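Local coordinates for protein B-agarase (Saccharophagus degradans, PDB 4BQ2) that hydrolyses the beta-1,4 linkages of agarose as an exo-acting beta-agarase of glycoside hydrolase family 50, at residues D205-N210 and L383-G388; G299-Q304 and Y359-S364; M658-Y663 and F720-D725. All blocks are in the same frame, centred on the assembly; numbering follows the deposited sequence. Where two conformers were deposited one is given.

Contact 1 (D205-N210 and L383-G388)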
ATOM      1  N   ASP A 205      14.159   8.489  19.169  1.00 19.32           N
ATOM      2  CA  ASP A 205      14.117   9.119  20.477  1.00 19.15           C
ATOM      3  C   ASP A 205      12.976   8.560  21.362  1.00 20.26           C
ATOM      4  O   ASP A 205      12.343   7.557  20.992  1.00 20.35           O
ATOM      5  CB  ASP A 205      14.090  10.644  20.320  1.00 18.49           C
ATOM      6  CG  ASP A 205      12.750  11.182  19.853  1.00 19.39           C
ATOM      7  OD1 ASP A 205      11.725  10.425  19.762  1.00 20.41           O
ATOM      8  OD2 ASP A 205      12.719  12.394  19.603  1.00 18.20           O
ATOM      9  N   GLU A 206      12.707   9.170  22.526  1.00 19.84           N
ATOM     10  CA  GLU A 206      11.754   8.562  23.459  1.00 22.32           C
ATOM     11  C   GLU A 206      10.291   8.690  22.971  1.00 20.11           C
ATOM     12  O   GLU A 206       9.430   7.976  23.473  1.00 19.22           O
ATOM     13  CB  GLU A 206      11.883   9.132  24.894  1.00 22.88           C
ATOM     14  CG  GLU A 206      11.563  10.616  24.994  1.00 25.84           C
ATOM     15  CD  GLU A 206      12.786  11.500  24.799  1.00 33.76           C
ATOM     16  OE1 GLU A 206      13.660  11.183  23.932  1.00 34.27           O
ATOM     17  OE2 GLU A 206      12.863  12.522  25.522  1.00 32.21           O
ATOM     18  N   PHE A 207      10.062   9.572  21.997  1.00 20.02           N
ATOM     19  CA  PHE A 207       8.733   9.873  21.417  1.00 18.48           C
ATOM     20  C   PHE A 207       8.509   9.083  20.110  1.00 19.89           C
ATOM     21  O   PHE A 207       7.474   9.236  19.430  1.00 18.76           O
ATOM     22  CB  PHE A 207       8.604  11.384  21.147  1.00 20.56           C
ATOM     23  CG  PHE A 207       8.782  12.239  22.371  1.00 22.46           C
ATOM     24  CD1 PHE A 207       7.826  12.225  23.401  1.00 22.61           C
ATOM     25  CD2 PHE A 207       9.922  13.046  22.516  1.00 23.14           C
ATOM     26  CE1 PHE A 207       8.007  12.997  24.541  1.00 24.28           C
ATOM     27  CE2 PHE A 207      10.092  13.848  23.646  1.00 24.30           C
ATOM     28  CZ  PHE A 207       9.147  13.816  24.661  1.00 25.03           C
ATOM     29  N   GLY A 208       9.471   8.235  19.751  1.00 17.15           N
ATOM     30  CA  GLY A 208       9.380   7.500  18.479  1.00 18.58           C
ATOM     31  C   GLY A 208       9.793   8.293  17.235  1.00 18.11           C
ATOM     32  O   GLY A 208       9.645   7.784  16.121  1.00 19.99           O
ATOM     33  N   GLN A 209      10.332   9.506  17.416  1.00 18.77           N
ATOM     34  CA  GLN A 209      10.777  10.379  16.292  1.00 17.30           C
ATOM     35  C   GLN A 209      12.221  10.109  15.854  1.00 18.32           C
ATOM     36  O   GLN A 209      13.013   9.554  16.601  1.00 19.00           O
ATOM     37  CB  GLN A 209      10.668  11.863  16.672  1.00 19.20           C
ATOM     38  CG  GLN A 209       9.355  12.260  17.315  1.00 19.37           C
ATOM     39  CD  GLN A 209       9.364  13.676  17.882  1.00 20.14           C
ATOM     40  OE1 GLN A 209       8.545  14.497  17.496  1.00 21.69           O
ATOM     41  NE2 GLN A 209      10.312  13.976  18.778  1.00 21.63           N
ATOM     42  N   ASN A 210      12.541  10.510  14.635  1.00 18.31           N
ATOM     43  CA  ASN A 210      13.895  10.460  14.089  1.00 18.76           C
ATOM     44  C   ASN A 210      14.801  11.224  15.056  1.00 19.38           C
ATOM     45  O   ASN A 210      14.655  12.441  15.244  1.00 20.00           O
ATOM     46  CB  ASN A 210      13.872  11.101  12.700  1.00 18.94           C
ATOM     47  CG  ASN A 210      15.203  11.030  11.981  1.00 21.68           C
ATOM     48  OD1 ASN A 210      16.266  11.191  12.597  1.00 21.52           O
ATOM     49  ND2 ASN A 210      15.148  10.797  10.653  1.00 18.05           N
ATOM     50  N   LEU A 383      -0.041   8.732  23.200  1.00 16.14           N
ATOM     51  CA  LEU A 383      -1.417   8.959  23.642  1.00 17.27           C
ATOM     52  C   LEU A 383      -1.458   9.039  25.183  1.00 16.84           C
ATOM     53  O   LEU A 383      -2.089   9.933  25.738  1.00 16.76           O
ATOM     54  CB  LEU A 383      -2.353   7.861  23.166  1.00 16.34           C
ATOM     55  CG  LEU A 383      -2.508   7.728  21.639  1.00 16.04           C
ATOM     56  CD1 LEU A 383      -3.535   6.651  21.364  1.00 16.72           C
ATOM     57  CD2 LEU A 383      -2.919   9.049  20.994  1.00 16.43           C
ATOM     58  N   GLU A 384      -0.768   8.125  25.867  1.00 18.15           N
ATOM     59  CA  GLU A 384      -0.761   8.206  27.333  1.00 19.40           C
ATOM     60  C   GLU A 384      -0.075   9.490  27.786  1.00 19.02           C
ATOM     61  O   GLU A 384      -0.586  10.206  28.684  1.00 18.87           O
ATOM     62  CB  GLU A 384      -0.119   6.989  27.991  1.00 20.79           C
ATOM     63  CG  GLU A 384      -0.322   6.994  29.510  1.00 22.81           C
ATOM     64  CD  GLU A 384       0.196   5.744  30.185  1.00 22.26           C
ATOM     65  OE1 GLU A 384       0.332   4.694  29.535  1.00 22.30           O
ATOM     66  OE2 GLU A 384       0.475   5.822  31.392  1.00 23.29           O
ATOM     67  N   ARG A 385       1.045   9.830  27.144  1.00 18.55           N
ATOM     68  CA  ARG A 385       1.739  11.076  27.493  1.00 20.01           C
ATOM     69  C   ARG A 385       0.846  12.283  27.326  1.00 20.33           C
ATOM     70  O   ARG A 385       0.861  13.179  28.175  1.00 19.53           O
ATOM     71  CB  ARG A 385       2.987  11.292  26.632  1.00 19.12           C
ATOM     72  CG  ARG A 385       4.155  10.367  26.989  1.00 20.67           C
ATOM     73  CD  ARG A 385       5.346  10.731  26.095  1.00 21.61           C
ATOM     74  NE  ARG A 385       6.587  10.085  26.510  1.00 20.80           N
ATOM     75  CZ  ARG A 385       7.268   9.170  25.820  1.00 21.60           C
ATOM     76  NH1 ARG A 385       6.842   8.731  24.645  1.00 22.12           N
ATOM     77  NH2 ARG A 385       8.403   8.678  26.318  1.00 18.23           N
ATOM     78  N   LYS A 386       0.080  12.335  26.233  1.00 19.97           N
ATOM     79  CA  LYS A 386      -0.800  13.496  25.953  1.00 19.81           C
ATOM     80  C   LYS A 386      -2.025  13.607  26.830  1.00 21.62           C
ATOM     81  O   LYS A 386      -2.385  14.718  27.266  1.00 21.82           O
ATOM     82  CB  LYS A 386      -1.316  13.480  24.508  1.00 20.85           C
ATOM     83  CG  LYS A 386      -0.350  14.016  23.470  1.00 22.97           C
ATOM     84  CD  LYS A 386      -0.919  13.937  22.043  1.00 23.72           C
ATOM     85  CE  LYS A 386      -2.103  14.865  21.829  1.00 23.10           C
ATOM     86  NZ  LYS A 386      -2.385  15.093  20.370  1.00 25.49           N
ATOM     87  N   TYR A 387      -2.688  12.472  27.047  1.00 19.94           N
ATOM     88  CA  TYR A 387      -4.016  12.498  27.646  1.00 20.81           C
ATOM     89  C   TYR A 387      -4.044  12.008  29.065  1.00 22.48           C
ATOM     90  O   TYR A 387      -5.049  12.202  29.758  1.00 22.51           O
ATOM     91  CB  TYR A 387      -5.039  11.724  26.780  1.00 17.82           C
ATOM     92  CG  TYR A 387      -5.186  12.292  25.376  1.00 17.10           C
ATOM     93  CD1 TYR A 387      -5.400  13.647  25.172  1.00 17.04           C
ATOM     94  CD2 TYR A 387      -5.134  11.465  24.259  1.00 17.42           C
ATOM     95  CE1 TYR A 387      -5.538  14.182  23.886  1.00 16.89           C
ATOM     96  CE2 TYR A 387      -5.260  11.986  22.965  1.00 17.66           C
ATOM     97  CZ  TYR A 387      -5.481  13.355  22.801  1.00 16.99           C
ATOM     98  OH  TYR A 387      -5.633  13.879  21.557  1.00 17.76           O
ATOM     99  N   GLY A 388      -2.937  11.388  29.491  1.00 22.06           N
ATOM    100  CA  GLY A 388      -2.788  10.853  30.836  1.00 24.13           C
ATOM    101  C   GLY A 388      -3.865   9.824  31.131  1.00 29.08           C
ATOM    102  O   GLY A 388      -4.486   9.278  30.204  1.00 25.17           O
TER

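Contact 2 (G299-Q304 and Y359-S364)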
ATOM      1  N   GLY A 299      13.792  -5.885  18.758  1.00 26.24           N
ATOM      2  CA  GLY A 299      14.954  -6.740  18.705  1.00 27.32           C
ATOM      3  C   GLY A 299      15.040  -7.683  19.889  1.00 29.07           C
ATOM      4  O   GLY A 299      15.970  -8.492  19.958  1.00 31.76           O
ATOM      5  N   TYR A 300      14.087  -7.595  20.820  1.00 28.12           N
ATOM      6  CA  TYR A 300      14.020  -8.572  21.909  1.00 28.82           C
ATOM      7  C   TYR A 300      12.995  -9.696  21.671  1.00 29.68           C
ATOM      8  O   TYR A 300      12.074  -9.571  20.833  1.00 27.72           O
ATOM      9  CB  TYR A 300      13.793  -7.868  23.247  1.00 31.90           C
ATOM     10  CG  TYR A 300      14.949  -6.956  23.635  1.00 35.59           C
ATOM     11  CD1 TYR A 300      15.056  -5.677  23.096  1.00 36.02           C
ATOM     12  CD2 TYR A 300      15.950  -7.390  24.517  1.00 37.83           C
ATOM     13  CE1 TYR A 300      16.108  -4.839  23.433  1.00 40.81           C
ATOM     14  CE2 TYR A 300      17.008  -6.564  24.856  1.00 40.65           C
ATOM     15  CZ  TYR A 300      17.076  -5.283  24.311  1.00 42.97           C
ATOM     16  OH  TYR A 300      18.110  -4.433  24.628  1.00 47.10           O
ATOM     17  N   ASP A 301      13.155 -10.792  22.420  1.00 29.31           N
ATOM     18  CA  ASP A 301      12.256 -11.919  22.348  1.00 27.66           C
ATOM     19  C   ASP A 301      11.988 -12.470  23.750  1.00 28.07           C
ATOM     20  O   ASP A 301      12.699 -12.142  24.708  1.00 27.70           O
ATOM     21  CB  ASP A 301      12.785 -12.991  21.378  1.00 29.62           C
ATOM     22  CG  ASP A 301      11.663 -13.797  20.720  1.00 29.84           C
ATOM     23  OD1 ASP A 301      10.468 -13.638  21.097  1.00 28.42           O
ATOM     24  OD2 ASP A 301      11.975 -14.605  19.814  1.00 29.64           O
ATOM     25  N   TYR A 302      10.921 -13.241  23.872  1.00 27.07           N
ATOM     26  CA  TYR A 302      10.515 -13.798  25.149  1.00 29.75           C
ATOM     27  C   TYR A 302      10.607 -15.316  25.074  1.00 30.48           C
ATOM     28  O   TYR A 302      10.576 -15.889  23.977  1.00 29.70           O
ATOM     29  CB  TYR A 302       9.072 -13.396  25.484  1.00 29.79           C
ATOM     30  CG  TYR A 302       8.820 -11.889  25.557  1.00 30.16           C
ATOM     31  CD1 TYR A 302       9.803 -11.009  26.016  1.00 29.68           C
ATOM     32  CD2 TYR A 302       7.585 -11.348  25.176  1.00 28.90           C
ATOM     33  CE1 TYR A 302       9.569  -9.636  26.077  1.00 28.65           C
ATOM     34  CE2 TYR A 302       7.356  -9.978  25.233  1.00 30.58           C
ATOM     35  CZ  TYR A 302       8.354  -9.133  25.693  1.00 27.83           C
ATOM     36  OH  TYR A 302       8.123  -7.780  25.764  1.00 26.88           O
ATOM     37  N   ASP A 303      10.755 -15.980  26.216  0.50 31.40           N
ATOM     38  CA  ASP A 303      10.784 -17.439  26.181  0.50 34.26           C
ATOM     39  C   ASP A 303       9.349 -17.945  25.970  0.50 34.48           C
ATOM     40  O   ASP A 303       8.414 -17.558  26.678  0.50 35.76           O
ATOM     41  CB  ASP A 303      11.519 -18.038  27.393  0.50 35.53           C
ATOM     42  CG  ASP A 303      13.060 -17.998  27.231  0.50 37.89           C
ATOM     43  OD1 ASP A 303      13.619 -18.826  26.478  0.50 37.56           O
ATOM     44  OD2 ASP A 303      13.719 -17.133  27.849  0.50 38.21           O
ATOM     45  N   GLN A 304       9.201 -18.779  24.946  1.00 32.43           N
ATOM     46  CA  GLN A 304       7.918 -19.148  24.337  1.00 35.54           C
ATOM     47  C   GLN A 304       6.889 -19.771  25.282  1.00 35.35           C
ATOM     48  O   GLN A 304       5.685 -19.706  25.004  1.00 36.62           O
ATOM     49  CB  GLN A 304       8.123 -19.992  23.070  1.00 36.81           C
ATOM     50  CG  GLN A 304       8.945 -19.269  22.005  1.00 34.71           C
ATOM     51  CD  GLN A 304       8.268 -17.995  21.490  1.00 35.09           C
ATOM     52  OE1 GLN A 304       8.726 -16.877  21.751  1.00 35.09           O
ATOM     53  NE2 GLN A 304       7.176 -18.161  20.761  1.00 35.19           N
ATOM     54  N   TYR A 359       4.280  -1.925  25.248  1.00 24.96           N
ATOM     55  CA  TYR A 359       4.896  -3.085  24.617  1.00 25.47           C
ATOM     56  C   TYR A 359       3.846  -3.962  23.931  1.00 27.80           C
ATOM     57  O   TYR A 359       2.681  -4.001  24.339  1.00 29.02           O
ATOM     58  CB  TYR A 359       5.683  -3.908  25.627  1.00 24.73           C
ATOM     59  CG  TYR A 359       7.052  -3.332  25.938  1.00 24.31           C
ATOM     60  CD1 TYR A 359       8.059  -3.318  24.970  1.00 24.20           C
ATOM     61  CD2 TYR A 359       7.352  -2.822  27.214  1.00 26.14           C
ATOM     62  CE1 TYR A 359       9.315  -2.792  25.251  1.00 24.45           C
ATOM     63  CE2 TYR A 359       8.604  -2.296  27.493  1.00 25.40           C
ATOM     64  CZ  TYR A 359       9.578  -2.294  26.511  1.00 24.96           C
ATOM     65  OH  TYR A 359      10.826  -1.764  26.793  1.00 26.27           O
ATOM     66  N   ASN A 360       4.284  -4.644  22.880  1.00 27.12           N
ATOM     67  CA  ASN A 360       3.455  -5.531  22.076  1.00 28.66           C
ATOM     68  C   ASN A 360       4.286  -6.791  21.839  1.00 27.93           C
ATOM     69  O   ASN A 360       5.525  -6.782  22.021  1.00 25.52           O
ATOM     70  CB  ASN A 360       3.110  -4.837  20.741  1.00 27.14           C
ATOM     71  CG  ASN A 360       2.251  -5.702  19.814  1.00 27.58           C
ATOM     72  OD1 ASN A 360       1.426  -6.500  20.261  1.00 26.98           O
ATOM     73  ND2 ASN A 360       2.437  -5.532  18.509  1.00 27.67           N
ATOM     74  N   TYR A 361       3.619  -7.879  21.469  1.00 25.69           N
ATOM     75  CA  TYR A 361       4.328  -9.058  20.982  1.00 25.25           C
ATOM     76  C   TYR A 361       3.626  -9.597  19.738  1.00 25.69           C
ATOM     77  O   TYR A 361       2.417  -9.846  19.764  1.00 25.66           O
ATOM     78  CB  TYR A 361       4.423 -10.149  22.051  1.00 26.08           C
ATOM     79  CG  TYR A 361       5.360 -11.257  21.623  1.00 27.32           C
ATOM     80  CD1 TYR A 361       6.733 -11.178  21.896  1.00 25.66           C
ATOM     81  CD2 TYR A 361       4.892 -12.365  20.900  1.00 27.36           C
ATOM     82  CE1 TYR A 361       7.597 -12.181  21.482  1.00 26.66           C
ATOM     83  CE2 TYR A 361       5.764 -13.372  20.478  1.00 27.43           C
ATOM     84  CZ  TYR A 361       7.117 -13.264  20.768  1.00 27.10           C
ATOM     85  OH  TYR A 361       7.993 -14.251  20.347  1.00 26.94           O
ATOM     86  N   ARG A 362       4.372  -9.790  18.656  1.00 24.26           N
ATOM     87  CA  ARG A 362       3.793 -10.430  17.476  1.00 24.33           C
ATOM     88  C   ARG A 362       4.341 -11.853  17.321  1.00 26.25           C
ATOM     89  O   ARG A 362       5.527 -12.074  17.507  1.00 27.08           O
ATOM     90  CB  ARG A 362       4.045  -9.573  16.232  1.00 23.49           C
ATOM     91  CG  ARG A 362       3.214  -8.290  16.188  1.00 23.69           C
ATOM     92  CD  ARG A 362       1.721  -8.547  16.439  1.00 26.52           C
ATOM     93  NE  ARG A 362       0.886  -7.392  16.086  1.00 26.15           N
ATOM     94  CZ  ARG A 362      -0.268  -7.080  16.670  1.00 29.21           C
ATOM     95  NH1 ARG A 362      -0.760  -7.810  17.680  1.00 27.67           N
ATOM     96  NH2 ARG A 362      -0.931  -6.000  16.257  1.00 30.48           N
ATOM     97  N   ARG A 363       3.476 -12.817  17.006  1.00 25.66           N
ATOM     98  CA  ARG A 363       3.902 -14.227  16.939  1.00 22.51           C
ATOM     99  C   ARG A 363       4.285 -14.620  15.526  1.00 23.03           C
ATOM    100  O   ARG A 363       4.818 -15.703  15.298  1.00 23.71           O
ATOM    101  CB  ARG A 363       2.832 -15.142  17.532  1.00 23.96           C
ATOM    102  CG  ARG A 363       2.530 -14.795  18.986  1.00 23.11           C
ATOM    103  CD  ARG A 363       1.189 -15.365  19.404  1.00 25.89           C
ATOM    104  NE  ARG A 363       0.085 -14.467  19.044  1.00 26.29           N
ATOM    105  CZ  ARG A 363      -1.141 -14.521  19.569  1.00 28.28           C
ATOM    106  NH1 ARG A 363      -1.452 -15.435  20.503  1.00 27.35           N
ATOM    107  NH2 ARG A 363      -2.064 -13.653  19.168  1.00 29.31           N
ATOM    108  N   SER A 364       4.052 -13.715  14.585  1.00 21.40           N
ATOM    109  CA  SER A 364       4.475 -13.927  13.203  1.00 22.36           C
ATOM    110  C   SER A 364       4.763 -12.575  12.552  1.00 22.72           C
ATOM    111  O   SER A 364       4.485 -11.521  13.139  1.00 23.75           O
ATOM    112  CB  SER A 364       3.401 -14.672  12.415  1.00 21.09           C
ATOM    113  OG  SER A 364       2.211 -13.906  12.404  1.00 22.56           O
TER

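Contact 3 (M658-Y663 and F720-D725)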
ATOM      1  N   MET A 658       9.507  13.567   2.769  0.50 18.49           N
ATOM      2  CA  MET A 658      10.681  13.219   3.587  0.50 19.04           C
ATOM      3  C   MET A 658      11.183  14.383   4.435  0.50 19.27           C
ATOM      4  O   MET A 658      12.306  14.333   4.973  0.50 19.47           O
ATOM      5  CB  MET A 658      11.796  12.689   2.670  0.50 20.33           C
ATOM      6  CG  MET A 658      11.318  11.558   1.765  0.50 21.90           C
ATOM      7  SD  MET A 658      12.517  11.048   0.529  0.50 26.10           S
ATOM      8  CE  MET A 658      13.628  10.129   1.599  0.50 24.32           C
ATOM      9  N   ASP A 659      10.351  15.416   4.566  1.00 18.76           N
ATOM     10  CA  ASP A 659      10.699  16.631   5.313  1.00 18.60           C
ATOM     11  C   ASP A 659      10.215  16.651   6.793  1.00 19.42           C
ATOM     12  O   ASP A 659      10.294  17.693   7.464  1.00 19.94           O
ATOM     13  CB  ASP A 659      10.158  17.852   4.588  1.00 19.30           C
ATOM     14  CG  ASP A 659       8.616  17.865   4.505  1.00 19.44           C
ATOM     15  OD1 ASP A 659       7.954  16.834   4.791  1.00 20.27           O
ATOM     16  OD2 ASP A 659       8.075  18.920   4.160  1.00 17.91           O
ATOM     17  N   HIS A 660       9.743  15.511   7.290  1.00 17.46           N
ATOM     18  CA  HIS A 660       9.318  15.367   8.679  1.00 18.01           C
ATOM     19  C   HIS A 660       9.927  14.117   9.276  1.00 17.36           C
ATOM     20  O   HIS A 660       9.319  13.431  10.121  1.00 17.57           O
ATOM     21  CB  HIS A 660       7.784  15.335   8.701  1.00 18.57           C
ATOM     22  CG  HIS A 660       7.156  15.636  10.021  1.00 18.87           C
ATOM     23  ND1 HIS A 660       6.823  16.916  10.416  1.00 18.30           N
ATOM     24  CD2 HIS A 660       6.658  14.803  10.967  1.00 18.80           C
ATOM     25  CE1 HIS A 660       6.195  16.859  11.577  1.00 19.02           C
ATOM     26  NE2 HIS A 660       6.075  15.587  11.929  1.00 19.09           N
ATOM     27  N   GLY A 661      11.159  13.801   8.861  1.00 17.13           N
ATOM     28  CA  GLY A 661      11.920  12.790   9.564  1.00 17.47           C
ATOM     29  C   GLY A 661      11.809  11.367   9.075  1.00 17.32           C
ATOM     30  O   GLY A 661      12.532  10.504   9.545  1.00 17.67           O
ATOM     31  N   SER A 662      10.936  11.094   8.097  1.00 17.67           N
ATOM     32  CA  SER A 662      10.816   9.727   7.592  1.00 16.99           C
ATOM     33  C   SER A 662      11.940   9.323   6.652  1.00 18.41           C
ATOM     34  O   SER A 662      12.399  10.107   5.862  1.00 18.16           O
ATOM     35  CB  SER A 662       9.468   9.522   6.866  1.00 17.60           C
ATOM     36  OG  SER A 662       9.282   8.146   6.594  1.00 19.67           O
ATOM     37  N   TYR A 663      12.317   8.057   6.685  1.00 18.50           N
ATOM     38  CA  TYR A 663      13.273   7.534   5.706  1.00 21.03           C
ATOM     39  C   TYR A 663      12.629   7.139   4.385  1.00 21.85           C
ATOM     40  O   TYR A 663      13.331   6.794   3.446  1.00 21.78           O
ATOM     41  CB  TYR A 663      13.943   6.290   6.263  1.00 22.93           C
ATOM     42  CG  TYR A 663      14.573   6.495   7.626  1.00 26.07           C
ATOM     43  CD1 TYR A 663      15.337   7.627   7.890  1.00 26.77           C
ATOM     44  CD2 TYR A 663      14.426   5.540   8.633  1.00 26.78           C
ATOM     45  CE1 TYR A 663      15.946   7.818   9.119  1.00 29.46           C
ATOM     46  CE2 TYR A 663      15.015   5.730   9.874  1.00 29.00           C
ATOM     47  CZ  TYR A 663      15.773   6.867  10.112  1.00 30.67           C
ATOM     48  OH  TYR A 663      16.362   7.061  11.362  1.00 35.20           O
ATOM     49  N   PHE A 720      -2.176  11.144   8.447  1.00 14.26           N
ATOM     50  CA  PHE A 720      -2.699  12.487   8.756  1.00 14.12           C
ATOM     51  C   PHE A 720      -2.137  12.992  10.093  1.00 13.38           C
ATOM     52  O   PHE A 720      -2.136  14.184  10.348  1.00 13.79           O
ATOM     53  CB  PHE A 720      -4.243  12.488   8.755  1.00 14.35           C
ATOM     54  CG  PHE A 720      -4.831  12.904   7.440  1.00 13.73           C
ATOM     55  CD1 PHE A 720      -4.561  12.183   6.282  1.00 14.35           C
ATOM     56  CD2 PHE A 720      -5.619  14.059   7.351  1.00 13.82           C
ATOM     57  CE1 PHE A 720      -5.114  12.578   5.057  1.00 14.50           C
ATOM     58  CE2 PHE A 720      -6.152  14.458   6.135  1.00 14.22           C
ATOM     59  CZ  PHE A 720      -5.900  13.724   4.977  1.00 13.97           C
ATOM     60  N   VAL A 721      -1.643  12.083  10.919  1.00 13.93           N
ATOM     61  CA  VAL A 721      -0.936  12.480  12.166  1.00 14.57           C
ATOM     62  C   VAL A 721       0.398  11.783  12.222  1.00 15.08           C
ATOM     63  O   VAL A 721       0.553  10.698  11.654  1.00 14.94           O
ATOM     64  CB  VAL A 721      -1.755  12.159  13.455  1.00 14.85           C
ATOM     65  CG1 VAL A 721      -3.122  12.876  13.442  1.00 15.55           C
ATOM     66  CG2 VAL A 721      -1.943  10.650  13.678  1.00 13.86           C
ATOM     67  N   ASP A 722       1.352  12.364  12.957  1.00 14.56           N
ATOM     68  CA  ASP A 722       2.650  11.724  13.122  1.00 15.35           C
ATOM     69  C   ASP A 722       2.713  10.821  14.383  1.00 15.20           C
ATOM     70  O   ASP A 722       1.673  10.551  15.014  1.00 14.56           O
ATOM     71  CB  ASP A 722       3.751  12.805  13.048  1.00 15.20           C
ATOM     72  CG  ASP A 722       3.857  13.656  14.297  1.00 16.31           C
ATOM     73  OD1 ASP A 722       3.110  13.452  15.305  1.00 14.89           O
ATOM     74  OD2 ASP A 722       4.767  14.546  14.279  1.00 16.07           O
ATOM     75  N   VAL A 723       3.903  10.329  14.739  1.00 14.43           N
ATOM     76  CA  VAL A 723       4.056   9.383  15.866  1.00 14.17           C
ATOM     77  C   VAL A 723       3.670  10.006  17.220  1.00 14.44           C
ATOM     78  O   VAL A 723       3.350   9.286  18.174  1.00 14.64           O
ATOM     79  CB  VAL A 723       5.494   8.794  15.902  1.00 14.66           C
ATOM     80  CG1 VAL A 723       6.483   9.872  16.288  1.00 13.54           C
ATOM     81  CG2 VAL A 723       5.601   7.588  16.836  1.00 13.96           C
ATOM     82  N   THR A 724       3.701  11.335  17.312  1.00 14.95           N
ATOM     83  CA  THR A 724       3.295  12.044  18.527  1.00 16.23           C
ATOM     84  C   THR A 724       1.787  12.369  18.584  1.00 16.56           C
ATOM     85  O   THR A 724       1.320  13.113  19.494  1.00 16.02           O
ATOM     86  CB  THR A 724       4.104  13.340  18.709  1.00 17.99           C
ATOM     87  OG1 THR A 724       3.696  14.297  17.736  1.00 16.52           O
ATOM     88  CG2 THR A 724       5.606  13.072  18.556  1.00 17.49           C
ATOM     89  N   ASP A 725       1.042  11.833  17.608  1.00 14.74           N
ATOM     90  CA  ASP A 725      -0.401  12.115  17.460  1.00 15.29           C
ATOM     91  C   ASP A 725      -0.661  13.583  17.109  1.00 15.43           C
ATOM     92  O   ASP A 725      -1.670  14.165  17.507  1.00 15.96           O
ATOM     93  CB  ASP A 725      -1.164  11.698  18.721  1.00 14.51           C
ATOM     94  CG  ASP A 725      -2.652  11.741  18.532  1.00 15.51           C
ATOM     95  OD1 ASP A 725      -3.148  11.260  17.472  1.00 15.20           O
ATOM     96  OD2 ASP A 725      -3.310  12.277  19.454  1.00 16.28           O
TER

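Contact 1 (D205-N210 and L383-G388)
The carbonyl oxygen of E206 is gripped by both terminal nitrogens of R385: NH1 lies 2.9 Å from E206 O, and NH2 gives a weak second bond to the same atom. Neither bond is straight, the N-H...O angle at NH1 being 133°, as expected when one acceptor sits in the fork of a guanidinium group. The donor NH1 stands above the carbonyl plane, and the oxygen in turn is tilted from the plane of the guanidinium. R385 reaches the loop from helix 378-387 with its chain extended from CG to NE. On the way it crosses F207 at about a right angle, R385 CD lying 3.8 Å from F207 CE1. F207 CD1 sits over one face of the guanidinium, offset toward its rim, with the two planes 60° apart, so this is no flat stack. E206 CG, set between its backbone N and carbonyl carbon (chi1 63°), lies over the centre of the F207 ring, 3.7 Å above its plane; the E206 carboxylate stays apart from the guanidinium.

The carbonyl is presented by a type I turn from D205 to G208, which D205 braces. D205 OD1 accepts F207 N at 2.9 Å, forming an Asx turn, and Q209 N from the opposite face of the carboxylate, while D205 OD2 takes Q209 NE2 on its syn lone pair. A second bond from R385 NH1, to N382 OD1, steadies the guanidinium, and N382 ND2 binds F207 O. The helix thus holds the turn through main-chain oxygens, and the positive charge of R385 probably polarises the E206 carbonyl without a salt bridge to the E206 carboxylate.

Contact 2 (G299-Q304 and Y359-S364)
D301 and Y361 both send CG anti to their backbone nitrogens (chi1 -151° and -170°), which carries the carboxylate and the phenol toward each other between strands 296-301 and 359-362. Y361 OH donates to D301 OD1 over 2.7 Å, D301 OD1 receiving it on its syn lone pair, the side of OD2, and the oxygen lies at the edge of the tyrosine ring, near its plane. The carboxylate and ring planes are nearly parallel. The same OD1 accepts Y302 N at 2.8 Å, from above the carboxylate plane, so two donors fix its rotation.

Y302 runs past Y361 in the opposite direction. Their rings are inclined by 26° and slid apart, with centroids 5.3 Å from each other, and they meet through Y302 CD2 and Y361 CD1 at 3.4 Å. The Y302 hydroxyl instead bonds E374 of strand 373-376, which lies between the two strands in the antiparallel sheet. D301 OD2 forms a salt bridge with R372. Thus D301, at the end of strand 296-301, and Y302 just after it meet Y361 across an intervening strand, and the D301 carboxylate, met by two donors and an arginine, is probably stabilised as the anion.

Contact 3 (M658-Y663 and F720-D725)
Two loops that follow strands 648-652 and 693-699 of the catalytic module meet through a histidine-carboxylate hydrogen bond, beside an Asx turn built on D722. H660 NE2 donates to D722 OD2 over 2.9 Å, and the bond is almost straight, at 177°. The oxygen lies in the imidazole plane, at the ring edge, and receives the hydrogen on its anti lone pair, away from OD1. Ring and carboxylate planes are turned 44° apart, and the two side chains cross at about a right angle.

D722 places CG between its backbone N and carbonyl carbon (chi1 75°), which curls the carboxylate back over the type I turn from D722 to D725. There OD1 accepts T724 OG1 at 2.6 Å on its syn lone pair and T724 N at 3.0 Å from above the carboxylate plane. T726 N also bonds OD1, so the carboxylate is held from the turn while OD2 faces the histidine. A glycerol, probably from the crystallisation liquor, lies about 4 Å from the D722 side chain and may mark a pocket.

The H660 ring also meets Y215, and packs edge-to-face with Y728, just ahead of helix 729-739. V721, V723 and D725, in and just before the turn, pack against helix 378-387.

In the fold
Contact 1 closes a long loop of chain within which contact 2 is nested; contact 3 follows both. Contacts 1 and 3 are neighbours, with centres about 13 Å apart, and touch: N210 ND2 probably hydrogen-bonds to G661 O, K386 NZ forms a salt bridge with D725 OD2, and F207 and Q209 pack on V723 and T724. N382, which holds the loop of contact 1, also binds V723 O of contact 3. Contact 2 stands apart in the four-stranded antiparallel sheet, its centre about 22 Å from contact 1 and 26 Å from contact 3. Helix 378-387 thus joins loops 205-210 and 720-725, over 500 residues apart; 658-663 is joined to them through N210 and H660.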